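Local coordinates for transcriptional repressor, TetR family (Thermus thermophilus, PDB 3ANP), which represses transcription of genes for fatty acid degradation as a TetR-family regulator and binds lauroyl-CoA, at residues D160-F163 / L164-R168; E180-E183 / K184-R187; F90-L93 / A94-T97. All coordinates share one frame; numbering follows the deposited sequence.

Contact 1. Residues D160-F163 / L164-R168; sequences DLYF and LSALR. With DCC (dodecyl-coa), chain E.
Phe163 and Leu167, one helical turn apart, lie alongside each other and point the same way, CZ of the Phe163 ring meeting CD2 of Leu167 at 3.6 Å. In the same fashion Tyr162 is followed by Ala166, whose CB sits over one face of the tyrosine ring in a CH-pi contact, 4.1 Å from the centroid. With chi1 at 156°, CG of Tyr162 stands opposite the backbone N, and the ring leans forward along the helix to that methyl group. Both aromatics also line the acyl-CoA pocket of this all-helical TetR-type ligand domain. CD2 of Phe163 lies 3.6 Å from the thioester S of dodecyl-CoA, while CA2 of the acyl chain passes over the face of the ring; CE2 of Tyr162 approaches CA8 further down the tail. An alanine in place of Phe163 is likely to strip the start of the acyl chain of this aromatic wall and take away the ring that CD2 of Leu167 packs against. Among the polar groups, OD1 of Asp160 lies 3.4 Å from CA3 of the ligand but forms a salt bridge with Arg168 of the second subunit. Regular backbone bonds join the two segments, among them Ala166 N to Tyr162 O at 2.8 Å.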
loop_
_atom_site.group_PDB
_atom_site.type_symbol
_atom_site.label_atom_id
_atom_site.label_comp_id
_atom_site.label_asym_id
_atom_site.label_seq_id
_atom_site.Cartn_x
_atom_site.Cartn_y
_atom_site.Cartn_z
ATOM N N ASP A 160 5.665 2.937 -2.580
ATOM C CA ASP A 160 4.617 2.103 -1.985
ATOM C C ASP A 160 3.494 2.997 -1.453
ATOM O O ASP A 160 2.308 2.665 -1.577
ATOM C CB ASP A 160 5.174 1.241 -0.841
ATOM C CG ASP A 160 5.983 0.047 -1.340
ATOM O OD1 ASP A 160 5.719 -0.453 -2.457
ATOM O OD2 ASP A 160 6.870 -0.404 -0.601
ATOM N N LEU A 161 3.873 4.121 -0.851
ATOM C CA LEU A 161 2.895 5.074 -0.322
ATOM C C LEU A 161 2.076 5.671 -1.454
ATOM O O LEU A 161 0.872 5.849 -1.303
ATOM C CB LEU A 161 3.569 6.223 0.434
ATOM C CG LEU A 161 3.928 5.952 1.892
ATOM C CD1 LEU A 161 4.424 7.243 2.532
ATOM C CD2 LEU A 161 2.700 5.448 2.629
ATOM N N TYR A 162 2.732 6.009 -2.566
ATOM C CA TYR A 162 2.004 6.562 -3.717
ATOM C C TYR A 162 0.959 5.529 -4.133
ATOM O O TYR A 162 -0.214 5.853 -4.369
ATOM C CB TYR A 162 2.937 6.813 -4.928
ATOM C CG TYR A 162 2.157 6.799 -6.239
ATOM C CD1 TYR A 162 1.286 7.844 -6.573
ATOM C CD2 TYR A 162 2.197 5.688 -7.080
ATOM C CE1 TYR A 162 0.463 7.766 -7.718
ATOM C CE2 TYR A 162 1.381 5.602 -8.220
ATOM C CZ TYR A 162 0.515 6.640 -8.529
ATOM O OH TYR A 162 -0.321 6.524 -9.623
ATOM N N PHE A 163 1.399 4.278 -4.229
ATOM C CA PHE A 163 0.505 3.194 -4.622
ATOM C C PHE A 163 -0.738 3.068 -3.743
ATOM O O PHE A 163 -1.859 3.045 -4.258
ATOM C CB PHE A 163 1.253 1.854 -4.626
ATOM C CG PHE A 163 0.346 0.664 -4.772
ATOM C CD1 PHE A 163 -0.223 0.343 -5.997
ATOM C CD2 PHE A 163 0.009 -0.099 -3.666
ATOM C CE1 PHE A 163 -1.124 -0.724 -6.105
ATOM C CE2 PHE A 163 -0.884 -1.156 -3.775
ATOM C CZ PHE A 163 -1.448 -1.464 -4.991
ATOM N N LEU A 164 -0.558 2.981 -2.425
ATOM C CA LEU A 164 -1.710 2.823 -1.539
ATOM C C LEU A 164 -2.613 4.051 -1.575
ATOM O O LEU A 164 -3.840 3.920 -1.568
ATOM C CB LEU A 164 -1.272 2.549 -0.101
ATOM C CG LEU A 164 -2.381 2.157 0.892
ATOM C CD1 LEU A 164 -3.106 0.888 0.430
ATOM C CD2 LEU A 164 -1.749 1.915 2.255
ATOM N N SER A 165 -2.019 5.243 -1.619
ATOM C CA SER A 165 -2.827 6.468 -1.680
ATOM C C SER A 165 -3.641 6.556 -2.972
ATOM O O SER A 165 -4.816 6.930 -2.953
ATOM C CB SER A 165 -1.940 7.715 -1.565
ATOM O OG SER A 165 -1.416 7.861 -0.252
ATOM N N ALA A 166 -3.004 6.223 -4.091
ATOM C CA ALA A 166 -3.647 6.289 -5.402
ATOM C C ALA A 166 -4.757 5.256 -5.537
ATOM O O ALA A 166 -5.837 5.536 -6.071
ATOM C CB ALA A 166 -2.603 6.082 -6.503
ATOM N N LEU A 167 -4.486 4.056 -5.043
ATOM C CA LEU A 167 -5.460 2.981 -5.090
ATOM C C LEU A 167 -6.691 3.321 -4.247
ATOM O O LEU A 167 -7.821 3.177 -4.707
ATOM C CB LEU A 167 -4.820 1.678 -4.590
ATOM C CG LEU A 167 -5.749 0.475 -4.404
ATOM C CD1 LEU A 167 -6.644 0.327 -5.618
ATOM C CD2 LEU A 167 -4.899 -0.787 -4.193
ATOM N N ARG A 168 -6.477 3.777 -3.015
ATOM C CA ARG A 168 -7.599 4.114 -2.156
ATOM C C ARG A 168 -8.355 5.317 -2.700
ATOM O O ARG A 168 -9.581 5.378 -2.622
ATOM C CB ARG A 168 -7.122 4.361 -0.727
ATOM C CG ARG A 168 -6.658 3.052 -0.063
ATOM C CD ARG A 168 -5.880 3.275 1.221
ATOM N NE ARG A 168 -6.731 3.694 2.329
ATOM C CZ ARG A 168 -6.290 3.899 3.568
ATOM N NH1 ARG A 168 -5.003 3.723 3.859
ATOM N NH2 ARG A 168 -7.140 4.283 4.519
HETATM C C2 DCC E . 20.067 -10.732 -6.195
HETATM C C4 DCC E . 19.575 -8.708 -5.192
HETATM C C5 DCC E . 19.788 -8.060 -6.401
HETATM C C6 DCC E . 20.150 -8.822 -7.505
HETATM C C8 DCC E . 19.245 -6.598 -4.923
HETATM C C10 DCC E . 2.868 4.341 -12.311
HETATM C C11 DCC E . 1.798 4.584 -13.377
HETATM C C12 DCC E . 2.212 5.714 -14.321
HETATM N N9 DCC E . 19.242 -7.776 -4.303
HETATM N N7 DCC E . 19.578 -6.763 -6.201
HETATM N N3 DCC E . 19.723 -10.038 -5.125
HETATM N N1 DCC E . 20.278 -10.149 -7.363
HETATM N N6 DCC E . 20.363 -8.243 -8.684
HETATM C "C1'" DCC E . 18.936 -8.006 -2.873
HETATM C "C2'" DCC E . 18.157 -6.836 -2.277
HETATM O "O2'" DCC E . 19.035 -5.726 -2.073
HETATM C "C3'" DCC E . 17.823 -7.477 -0.931
HETATM O "O3'" DCC E . 18.958 -7.419 -0.064
HETATM C "C4'" DCC E . 17.548 -8.932 -1.321
HETATM O "O4'" DCC E . 17.992 -9.071 -2.684
HETATM C "C5'" DCC E . 16.044 -9.188 -1.219
HETATM O "O5'" DCC E . 15.323 -8.244 -2.014
HETATM P P1 DCC E . 13.749 -8.001 -1.772
HETATM O O11 DCC E . 13.478 -7.878 -0.323
HETATM O O12 DCC E . 13.312 -6.909 -2.670
HETATM O O6 DCC E . 13.076 -9.375 -2.273
HETATM P P2 DCC E . 12.672 -9.596 -3.814
HETATM O O21 DCC E . 12.808 -11.071 -3.825
HETATM O O22 DCC E . 13.633 -8.644 -4.414
HETATM O O7 DCC E . 11.157 -9.098 -3.589
HETATM C CPA DCC E . 10.766 -7.741 -3.809
HETATM C CPB DCC E . 9.490 -7.702 -4.654
HETATM C CP8 DCC E . 8.485 -8.717 -4.100
HETATM C CP7 DCC E . 9.831 -8.040 -6.107
HETATM C CP9 DCC E . 8.886 -6.297 -4.590
HETATM O OP3 DCC E . 8.074 -8.346 -2.782
HETATM C CP6 DCC E . 7.267 -8.811 -5.021
HETATM O OP2 DCC E . 7.275 -9.564 -5.994
HETATM N NP2 DCC E . 6.239 -8.029 -4.699
HETATM C CP5 DCC E . 5.001 -8.016 -5.493
HETATM C CP4 DCC E . 4.324 -6.648 -5.381
HETATM C CP3 DCC E . 3.956 -6.334 -3.929
HETATM O OP1 DCC E . 4.787 -6.451 -3.030
HETATM N NP1 DCC E . 2.704 -5.928 -3.732
HETATM C CP2 DCC E . 2.205 -5.600 -2.389
HETATM C CP1 DCC E . 2.797 -4.267 -1.919
HETATM S S DCC E . 2.159 -2.826 -2.849
HETATM P P3 DCC E . 18.737 -7.059 1.490
HETATM O O31 DCC E . 19.019 -5.636 1.784
HETATM O O32 DCC E . 17.220 -7.469 1.841
HETATM O O33 DCC E . 19.693 -8.064 2.307
HETATM C CA1 DCC E . 3.358 -2.623 -4.110
HETATM C CA2 DCC E . 3.406 -1.300 -4.878
HETATM O OA1 DCC E . 4.144 -3.531 -4.379
HETATM C CA3 DCC E . 4.741 -1.140 -5.608
HETATM C CA4 DCC E . 4.854 0.216 -6.312
HETATM C CA5 DCC E . 3.786 0.408 -7.391
HETATM C CA6 DCC E . 4.090 1.665 -8.210
HETATM C CA7 DCC E . 3.090 1.838 -9.355
HETATM C CA8 DCC E . 3.477 3.020 -10.246
HETATM C CA9 DCC E . 2.435 3.233 -11.347
#

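Contact 2. Residues E180-E183 / K184-R187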
loop_
_atom_site.group_PDB
_atom_site.type_symbol
_atom_site.label_atom_id
_atom_site.label_comp_id
_atom_site.label_asym_id
_atom_site.label_seq_id
_atom_site.Cartn_x
_atom_site.Cartn_y
_atom_site.Cartn_z
ATOM N N GLU A 180 -2.824 16.718 -3.041
ATOM C CA GLU A 180 -2.576 17.094 -1.644
ATOM C C GLU A 180 -2.116 15.878 -0.831
ATOM O O GLU A 180 -1.231 15.974 0.026
ATOM C CB GLU A 180 -3.860 17.675 -1.033
ATOM C CG GLU A 180 -3.726 18.263 0.379
ATOM C CD GLU A 180 -3.695 17.209 1.480
ATOM O OE1 GLU A 180 -4.407 16.175 1.365
ATOM O OE2 GLU A 180 -2.971 17.431 2.476
ATOM N N GLU A 181 -2.740 14.738 -1.101
ATOM C CA GLU A 181 -2.407 13.498 -0.417
ATOM C C GLU A 181 -0.981 13.042 -0.747
ATOM O O GLU A 181 -0.236 12.633 0.140
ATOM C CB GLU A 181 -3.429 12.419 -0.806
ATOM C CG GLU A 181 -3.060 10.982 -0.447
ATOM C CD GLU A 181 -3.131 10.690 1.044
ATOM O OE1 GLU A 181 -3.808 11.438 1.788
ATOM O OE2 GLU A 181 -2.524 9.689 1.468
ATOM N N LEU A 182 -0.589 13.120 -2.014
ATOM C CA LEU A 182 0.757 12.698 -2.381
ATOM C C LEU A 182 1.799 13.654 -1.818
ATOM O O LEU A 182 2.887 13.235 -1.428
ATOM C CB LEU A 182 0.895 12.572 -3.914
ATOM C CG LEU A 182 0.025 11.451 -4.521
ATOM C CD1 LEU A 182 0.372 11.310 -5.994
ATOM C CD2 LEU A 182 0.257 10.107 -3.781
ATOM N N GLU A 183 1.460 14.940 -1.762
ATOM C CA GLU A 183 2.374 15.941 -1.218
ATOM C C GLU A 183 2.588 15.633 0.273
ATOM O O GLU A 183 3.683 15.824 0.804
ATOM C CB GLU A 183 1.771 17.343 -1.391
ATOM C CG GLU A 183 2.498 18.473 -0.656
ATOM C CD GLU A 183 3.857 18.823 -1.249
ATOM O OE1 GLU A 183 4.103 18.525 -2.442
ATOM O OE2 GLU A 183 4.677 19.424 -0.520
ATOM N N LYS A 184 1.533 15.166 0.940
ATOM C CA LYS A 184 1.616 14.799 2.358
ATOM C C LYS A 184 2.578 13.620 2.527
ATOM O O LYS A 184 3.416 13.625 3.432
ATOM C CB LYS A 184 0.222 14.413 2.911
ATOM C CG LYS A 184 0.225 13.827 4.349
ATOM C CD LYS A 184 0.318 12.282 4.392
ATOM C CE LYS A 184 -0.941 11.645 3.785
ATOM N NZ LYS A 184 -0.914 10.152 3.730
ATOM N N ASN A 185 2.457 12.609 1.664
ATOM C CA ASN A 185 3.348 11.441 1.736
ATOM C C ASN A 185 4.792 11.864 1.546
ATOM O O ASN A 185 5.701 11.404 2.254
ATOM C CB ASN A 185 3.020 10.411 0.645
ATOM C CG ASN A 185 1.679 9.749 0.845
ATOM O OD1 ASN A 185 1.149 9.735 1.951
ATOM N ND2 ASN A 185 1.127 9.171 -0.227
ATOM N N LEU A 186 5.008 12.720 0.554
ATOM C CA LEU A 186 6.338 13.205 0.259
ATOM C C LEU A 186 6.953 13.968 1.435
ATOM O O LEU A 186 8.061 13.665 1.863
ATOM C CB LEU A 186 6.297 14.105 -0.969
ATOM C CG LEU A 186 7.641 14.734 -1.330
ATOM C CD1 LEU A 186 8.652 13.633 -1.658
ATOM C CD2 LEU A 186 7.457 15.668 -2.517
ATOM N N ARG A 187 6.236 14.966 1.942
ATOM C CA ARG A 187 6.726 15.761 3.064
ATOM C C ARG A 187 7.015 14.887 4.286
ATOM O O ARG A 187 8.058 15.022 4.931
ATOM C CB ARG A 187 5.687 16.815 3.456
ATOM C CG ARG A 187 5.219 17.704 2.319
ATOM C CD ARG A 187 6.132 18.889 2.114
ATOM N NE ARG A 187 6.309 19.650 3.347
ATOM C CZ ARG A 187 6.879 20.848 3.413
ATOM N NH1 ARG A 187 7.327 21.431 2.308
ATOM N NH2 ARG A 187 7.014 21.456 4.583
#
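Glu181 lies alongside Lys184, both side chains pointing the same way, and its OE2 forms a salt bridge with Lys184 NZ at 2.8 Å. The lysine nitrogen comes from above the carboxylate plane, 44° out of it. Lys184 gets there by folding back: its chain bends at chi2 (-92°) and again at chi3, which lays CE against the carboxylate as well. NZ also donates to OD1 of Asn185, 2.8 Å away, and to Thr157 OG1 of the second subunit, so three oxygens grip the ammonium group of this buried lysine. Ser165 OG hydrogen-bonds to both Glu181 OE2 and Asn185 ND2, tying together the two side chains that receive the lysine, and Glu181 OE1 makes a salt bridge with Arg153 of the second subunit. Elsewhere, Glu183 and Arg187 run side by side without a salt bridge: OE2 of Glu183 stays 4.2 Å from NE of Arg187, which pairs instead with Glu191. Leu182 turns its CD2 to ND2 of Asn185 at 3.8 Å. An i to i+3 salt bridge such as that of Glu181 and Lys184, extended by the adjacent Asn185, is common along helices; this one sits where helix 178-191 meets the second subunit of the TetR-family dimer.

Contact 3. Residues F90-L93 / A94-T97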
loop_
_atom_site.group_PDB
_atom_site.type_symbol
_atom_site.label_atom_id
_atom_site.label_comp_id
_atom_site.label_asym_id
_atom_site.label_seq_id
_atom_site.Cartn_x
_atom_site.Cartn_y
_atom_site.Cartn_z
ATOM N N PHE A 90 5.324 14.003 -8.107
ATOM C CA PHE A 90 4.102 13.571 -7.457
ATOM C C PHE A 90 2.911 14.390 -7.892
ATOM O O PHE A 90 1.807 13.879 -7.974
ATOM C CB PHE A 90 4.302 13.560 -5.941
ATOM C CG PHE A 90 5.200 12.450 -5.500
ATOM C CD1 PHE A 90 4.775 11.129 -5.591
ATOM C CD2 PHE A 90 6.505 12.705 -5.111
ATOM C CE1 PHE A 90 5.642 10.076 -5.304
ATOM C CE2 PHE A 90 7.385 11.660 -4.823
ATOM C CZ PHE A 90 6.953 10.347 -4.920
ATOM N N ARG A 91 3.153 15.656 -8.210
ATOM C CA ARG A 91 2.089 16.519 -8.698
ATOM C C ARG A 91 1.589 15.931 -10.034
ATOM O O ARG A 91 0.388 15.736 -10.239
ATOM C CB ARG A 91 2.645 17.938 -8.901
ATOM C CG ARG A 91 1.675 19.074 -8.646
ATOM C CD ARG A 91 2.418 20.260 -8.018
ATOM N NE ARG A 91 3.579 20.685 -8.809
ATOM C CZ ARG A 91 4.741 21.086 -8.295
ATOM N NH1 ARG A 91 4.921 21.120 -6.979
ATOM N NH2 ARG A 91 5.731 21.454 -9.098
ATOM N N VAL A 92 2.511 15.629 -10.939
ATOM C CA VAL A 92 2.125 15.072 -12.235
ATOM C C VAL A 92 1.551 13.667 -12.078
ATOM O O VAL A 92 0.649 13.266 -12.814
ATOM C CB VAL A 92 3.321 15.068 -13.203
ATOM C CG1 VAL A 92 3.033 14.162 -14.394
ATOM C CG2 VAL A 92 3.580 16.511 -13.684
ATOM N N LEU A 93 2.070 12.917 -11.116
ATOM C CA LEU A 93 1.549 11.576 -10.868
ATOM C C LEU A 93 0.087 11.677 -10.431
ATOM O O LEU A 93 -0.760 10.920 -10.893
ATOM C CB LEU A 93 2.358 10.885 -9.768
ATOM C CG LEU A 93 3.484 9.951 -10.204
ATOM C CD1 LEU A 93 4.223 9.434 -8.959
ATOM C CD2 LEU A 93 2.892 8.789 -10.998
ATOM N N ALA A 94 -0.204 12.623 -9.545
ATOM C CA ALA A 94 -1.571 12.801 -9.056
ATOM C C ALA A 94 -2.487 13.211 -10.203
ATOM O O ALA A 94 -3.585 12.681 -10.372
ATOM C CB ALA A 94 -1.602 13.853 -7.965
ATOM N N GLU A 95 -2.022 14.161 -11.000
ATOM C CA GLU A 95 -2.810 14.629 -12.126
ATOM C C GLU A 95 -3.034 13.512 -13.139
ATOM O O GLU A 95 -4.156 13.278 -13.588
ATOM C CB GLU A 95 -2.098 15.827 -12.772
ATOM C CG GLU A 95 -2.001 17.022 -11.828
ATOM C CD GLU A 95 -1.046 18.118 -12.318
ATOM O OE1 GLU A 95 -0.210 17.859 -13.218
ATOM O OE2 GLU A 95 -1.123 19.242 -11.786
ATOM N N GLY A 96 -1.966 12.809 -13.492
ATOM C CA GLY A 96 -2.095 11.734 -14.462
ATOM C C GLY A 96 -2.945 10.589 -13.946
ATOM O O GLY A 96 -3.704 9.979 -14.695
ATOM N N THR A 97 -2.813 10.277 -12.661
ATOM C CA THR A 97 -3.596 9.189 -12.082
ATOM C C THR A 97 -5.078 9.510 -12.151
ATOM O O THR A 97 -5.899 8.638 -12.430
ATOM C CB THR A 97 -3.196 8.929 -10.605
ATOM O OG1 THR A 97 -1.829 8.504 -10.559
ATOM C CG2 THR A 97 -4.075 7.840 -9.995
HETATM O O HOH W 1 1.437 20.495 -11.474
#
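Glu95 lays its side chain back over the preceding turn of helix 82-99, against the carbonyl of Arg91. Its CB is 3.6 Å from Arg91 O, the same oxygen that accepts the Glu95 backbone N-H. CG comes closer still, 3.1 Å from that oxygen, because it stands anti to its own carbonyl carbon (chi1 -64°) and is thus directed back toward the start of the helix. Beyond CG the chain is extended, and CD is still near the Arg91 carbonyl. At the tip the carboxylate oxygens part company: OE1 lies 4.0 Å from CG2 of Val92, whose side chain crosses that of the glutamate at an angle, whereas OE2 accepts a hydrogen bond from a water at 2.9 Å. This water sits in the plane of the Arg91 guanidinium, at its edge, and takes a weak bond from NE. Arg91 NE and Glu95 OE2 themselves are 5.7 Å apart, so the opposite charges of this exposed pair are linked through water and not by a direct salt bridge.

On the buried side, Leu93 O accepts two hydrogen bonds, one from the backbone N of Thr97 and one from its OG1, at 2.7 Å. The two donors arrive from opposite faces of the carbonyl plane, the hydroxyl 38° out of it. The hydroxyl has a further partner in Tyr162 OH on helix 151-172, so its polar group is satisfied within the core. Between these two sides, the N-H of Gly96 is bonded to Val92 O. Phe90 and Ala94 turn to Leu186 and Leu182 of helix 178-191, Leu93 packs on Tyr162 and on Leu128 of helix 128-142, and Val92 and Leu93 both rest on Leu68 of helix 54-77.

All three contacts lie in the all-helical ligand-binding part of the protein, each within a single helix. Contact 1 is the most deeply buried and the one that lines the acyl-CoA pocket, so aromatic and aliphatic packing dominates there. Contact 2, farther from the chain centre, carries a charged network instead. Both reach the second subunit, whereas contact 3 touches no other chain of the assembly. Contact 3 is two-sided, with a water-linked charge pair outside and apolar residues with one buried threonine hydroxyl inside. The three helices pack against one another: Tyr162 of contact 1 meets Leu182 of contact 2, whose CD1 also lies near Phe90 O of contact 3.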